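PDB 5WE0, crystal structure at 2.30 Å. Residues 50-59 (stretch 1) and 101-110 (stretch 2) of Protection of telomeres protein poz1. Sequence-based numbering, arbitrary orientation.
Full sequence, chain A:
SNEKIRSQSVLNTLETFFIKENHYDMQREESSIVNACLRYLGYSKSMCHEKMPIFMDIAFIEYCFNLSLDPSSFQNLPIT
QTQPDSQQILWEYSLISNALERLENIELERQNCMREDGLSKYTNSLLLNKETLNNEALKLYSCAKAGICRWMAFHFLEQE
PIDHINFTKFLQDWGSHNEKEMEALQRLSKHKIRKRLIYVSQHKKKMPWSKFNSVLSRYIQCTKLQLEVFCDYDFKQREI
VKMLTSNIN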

# COMPACT_ATOMS: atom_id res chain seq x y z
N GLU A 50 2.97 16.15 11.27
CA GLU A 50 4.26 15.85 10.69
C GLU A 50 4.07 14.91 9.51
O GLU A 50 3.09 14.17 9.42
CB GLU A 50 5.18 15.21 11.73
CG GLU A 50 5.63 16.18 12.81
CD GLU A 50 6.50 17.31 12.25
OE1 GLU A 50 7.46 17.02 11.50
OE2 GLU A 50 6.22 18.49 12.59
N LYS A 51 5.02 14.96 8.58
CA LYS A 51 4.98 14.08 7.42
C LYS A 51 5.40 12.67 7.83
O LYS A 51 6.36 12.48 8.59
CB LYS A 51 5.90 14.63 6.32
CG LYS A 51 5.87 13.85 5.01
CD LYS A 51 6.96 14.31 4.02
CE LYS A 51 8.00 13.19 3.79
NZ LYS A 51 7.50 12.07 2.91
N MET A 52 4.68 11.69 7.32
CA MET A 52 5.04 10.30 7.53
C MET A 52 6.30 9.99 6.74
O MET A 52 6.32 10.19 5.52
CB MET A 52 3.88 9.40 7.09
CG MET A 52 4.13 7.92 7.21
SD MET A 52 4.14 7.31 8.91
CE MET A 52 2.50 7.76 9.47
N PRO A 53 7.38 9.53 7.38
CA PRO A 53 8.57 9.13 6.61
C PRO A 53 8.23 7.99 5.65
O PRO A 53 7.40 7.14 5.93
CB PRO A 53 9.56 8.65 7.70
CG PRO A 53 9.06 9.24 8.98
CD PRO A 53 7.56 9.36 8.83
N ILE A 54 8.90 7.98 4.50
CA ILE A 54 8.51 7.04 3.46
C ILE A 54 8.76 5.59 3.89
O ILE A 54 8.02 4.68 3.48
CB ILE A 54 9.22 7.40 2.14
CG1 ILE A 54 8.36 7.00 0.96
CG2 ILE A 54 10.58 6.74 2.04
CD1 ILE A 54 7.00 7.74 0.98
N PHE A 55 9.77 5.35 4.75
CA PHE A 55 10.04 3.98 5.18
C PHE A 55 8.85 3.42 5.96
O PHE A 55 8.60 2.21 5.93
CB PHE A 55 11.33 3.90 6.02
CG PHE A 55 11.16 4.31 7.48
CD1 PHE A 55 10.77 3.37 8.44
CD2 PHE A 55 11.40 5.62 7.88
CE1 PHE A 55 10.61 3.75 9.79
CE2 PHE A 55 11.23 6.02 9.22
CZ PHE A 55 10.82 5.08 10.18
N MET A 56 8.07 4.28 6.62
CA MET A 56 6.89 3.82 7.35
C MET A 56 5.76 3.40 6.42
O MET A 56 5.13 2.36 6.64
CB MET A 56 6.39 4.92 8.30
CG MET A 56 7.39 5.30 9.41
SD MET A 56 7.16 4.23 10.85
CE MET A 56 5.67 4.93 11.58
N ASP A 57 5.47 4.20 5.38
CA ASP A 57 4.47 3.80 4.38
C ASP A 57 4.85 2.50 3.70
O ASP A 57 3.99 1.65 3.45
CB ASP A 57 4.28 4.90 3.34
CG ASP A 57 3.42 6.05 3.86
OD1 ASP A 57 2.64 5.84 4.81
OD2 ASP A 57 3.50 7.16 3.29
N ILE A 58 6.14 2.32 3.38
CA ILE A 58 6.60 1.11 2.71
C ILE A 58 6.38 -0.10 3.59
O ILE A 58 5.94 -1.16 3.13
CB ILE A 58 8.08 1.25 2.29
CG1 ILE A 58 8.22 2.21 1.11
CG2 ILE A 58 8.69 -0.10 1.94
CD1 ILE A 58 9.65 2.56 0.78
N ALA A 59 6.74 0.02 4.88
CA ALA A 59 6.54 -1.07 5.81
C ALA A 59 5.06 -1.39 5.97
O ALA A 59 4.67 -2.57 5.99
CB ALA A 59 7.15 -0.72 7.17
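Stretch 2 (101-110) ERLENIELER

Stretch 2 is helical throughout, and it is part of a longer helix that extends beyond both ends. It packs against the helix that begins at Ile54, with Pro53 at the N-cap position; proline suits this place because the first turn of a helix asks no backbone NH of it. The two helices run in roughly opposite directions, with 135° between their N-to-C directions, a signed crossing angle of -135° and a closest axial approach of 9.2 Å. As a result Ile54 lies near Ile106 (CA to CA 6.3 Å), while Asp57, one turn later, lies near Arg102 (CA to CA 5.7 Å), one turn earlier.

Ile106 fills the middle of the contact. Its CA-to-CB bond points sideways, but chi1 m and chi2 t extend the chain so that its end comes nearer to stretch 1: Ile106 CD1 lies 3.8 Å from Ile58 CG1, and Ile106 CG1 lies 3.7 Å from Asp57 CB. Ile54 points toward stretch 2, and with chi1 t and chi2 p Ile54 CD1 reaches 3.6 Å from Ile106 CA and 3.9 Å from Ile106 CG1. Branched, apolar side chains suit such a place, since they fill space close to the backbone and ask for no polar partner.

Asp57 and Arg102 both point toward the opposite stretch, and both have chi1 m. Asp57 OD1 sits 3.4 Å from Arg102 CG and near the plane of the guanidinium, at its edge. Asp57 OD1 is 4.1 Å from Arg102 NH1, too far for a salt bridge. Asp57 OD2 lies 3.7 Å from Asn105 CB, so the carboxylate also packs against aliphatic carbon.

At the other end, long, flexible side chains bridge the loop before Pro53 and the last turn of stretch 2. Lys51 starts sideways, with chi1 and chi2 both t; chi3 then lies between wells at 114°, and chi4 p brings Lys51 NZ to 2.6 Å from Glu109 OE1 in a hydrogen-bonded salt bridge. Lys51 NZ also makes a weak hydrogen bond of 3.4 Å to Met52 O. Glu109 points toward stretch 1, with chi1 t and chi2 between wells at 131°. A water donates to Glu109 OE2 (3.1 Å from the water O) and accepts from Ile54 N (2.7 Å from the water O), thus satisfying an NH in the first turn of the helix.

Glu107, whose CA-to-CB bond points away from stretch 1, makes a salt bridge within the helix: Glu107 OE2 is 2.7 Å from Arg110 NH2. Three residues apart, the two side chains lie on neighboring turns, so the carboxylate can meet the guanidinium.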

# COMPACT_ATOMS: atom_id res chain seq x y z
N GLU A 101 -3.81 5.38 -0.47
CA GLU A 101 -3.28 6.71 -0.27
C GLU A 101 -1.80 6.64 0.11
O GLU A 101 -1.00 7.43 -0.38
CB GLU A 101 -4.11 7.44 0.77
CG GLU A 101 -3.69 8.87 0.97
CD GLU A 101 -4.72 9.68 1.74
OE1 GLU A 101 -4.40 10.84 2.13
OE2 GLU A 101 -5.85 9.18 1.93
N ARG A 102 -1.45 5.65 0.92
CA ARG A 102 -0.07 5.45 1.34
C ARG A 102 0.77 5.08 0.12
O ARG A 102 1.87 5.60 -0.06
CB ARG A 102 0.02 4.35 2.40
CG ARG A 102 -0.42 4.79 3.79
CD ARG A 102 -0.17 3.70 4.82
NE ARG A 102 -1.28 3.57 5.75
CZ ARG A 102 -1.61 4.49 6.66
NH1 ARG A 102 -0.91 5.61 6.75
NH2 ARG A 102 -2.64 4.29 7.47
N LEU A 103 0.26 4.17 -0.71
CA LEU A 103 0.98 3.76 -1.91
C LEU A 103 1.21 4.96 -2.83
O LEU A 103 2.28 5.11 -3.44
CB LEU A 103 0.20 2.69 -2.64
CG LEU A 103 1.00 1.94 -3.68
CD1 LEU A 103 2.13 1.15 -3.03
CD2 LEU A 103 0.06 1.02 -4.47
N GLU A 104 0.22 5.82 -2.93
CA GLU A 104 0.35 7.02 -3.73
C GLU A 104 1.39 7.98 -3.15
O GLU A 104 2.14 8.60 -3.92
CB GLU A 104 -1.02 7.67 -3.87
CG GLU A 104 -1.09 8.89 -4.73
CD GLU A 104 -2.52 9.33 -4.90
OE1 GLU A 104 -3.08 9.87 -3.92
OE2 GLU A 104 -3.08 9.13 -6.00
N ASN A 105 1.45 8.13 -1.82
CA ASN A 105 2.51 8.95 -1.22
C ASN A 105 3.89 8.40 -1.58
O ASN A 105 4.79 9.16 -1.95
CB ASN A 105 2.39 9.02 0.30
CG ASN A 105 1.10 9.69 0.78
OD1 ASN A 105 0.41 10.38 0.02
ND2 ASN A 105 0.75 9.46 2.05
N ILE A 106 4.05 7.07 -1.52
CA ILE A 106 5.32 6.45 -1.90
C ILE A 106 5.67 6.81 -3.33
O ILE A 106 6.79 7.24 -3.64
CB ILE A 106 5.26 4.93 -1.72
CG1 ILE A 106 5.11 4.55 -0.25
CG2 ILE A 106 6.49 4.28 -2.31
CD1 ILE A 106 4.66 3.08 -0.05
N GLU A 107 4.71 6.64 -4.24
CA GLU A 107 4.98 6.88 -5.65
C GLU A 107 5.30 8.35 -5.88
O GLU A 107 6.16 8.69 -6.70
CB GLU A 107 3.77 6.45 -6.50
CG GLU A 107 3.83 6.84 -7.99
CD GLU A 107 5.02 6.24 -8.76
OE1 GLU A 107 5.76 5.39 -8.20
OE2 GLU A 107 5.22 6.62 -9.94
N LEU A 108 4.60 9.23 -5.16
CA LEU A 108 4.83 10.66 -5.28
C LEU A 108 6.28 10.98 -4.91
O LEU A 108 6.97 11.69 -5.63
CB LEU A 108 3.88 11.44 -4.37
CG LEU A 108 2.58 11.94 -5.02
CD1 LEU A 108 1.81 12.83 -4.06
CD2 LEU A 108 2.88 12.67 -6.32
N GLU A 109 6.72 10.43 -3.78
CA GLU A 109 8.09 10.62 -3.30
C GLU A 109 9.12 9.98 -4.24
O GLU A 109 10.20 10.55 -4.45
CB GLU A 109 8.23 10.05 -1.90
CG GLU A 109 9.57 10.32 -1.23
CD GLU A 109 9.42 10.87 0.18
OE1 GLU A 109 8.33 11.41 0.50
OE2 GLU A 109 10.38 10.74 0.97
N ARG A 110 8.84 8.78 -4.76
CA ARG A 110 9.75 8.19 -5.73
C ARG A 110 9.90 9.10 -6.95
O ARG A 110 11.02 9.32 -7.44
CB ARG A 110 9.26 6.82 -6.17
CG ARG A 110 10.22 6.09 -7.06
CD ARG A 110 9.50 5.02 -7.85
NE ARG A 110 8.50 5.64 -8.73
CZ ARG A 110 8.80 6.27 -9.87
NH1 ARG A 110 10.05 6.36 -10.28
NH2 ARG A 110 7.83 6.82 -10.60
O HOH W 1 10.63 9.93 3.90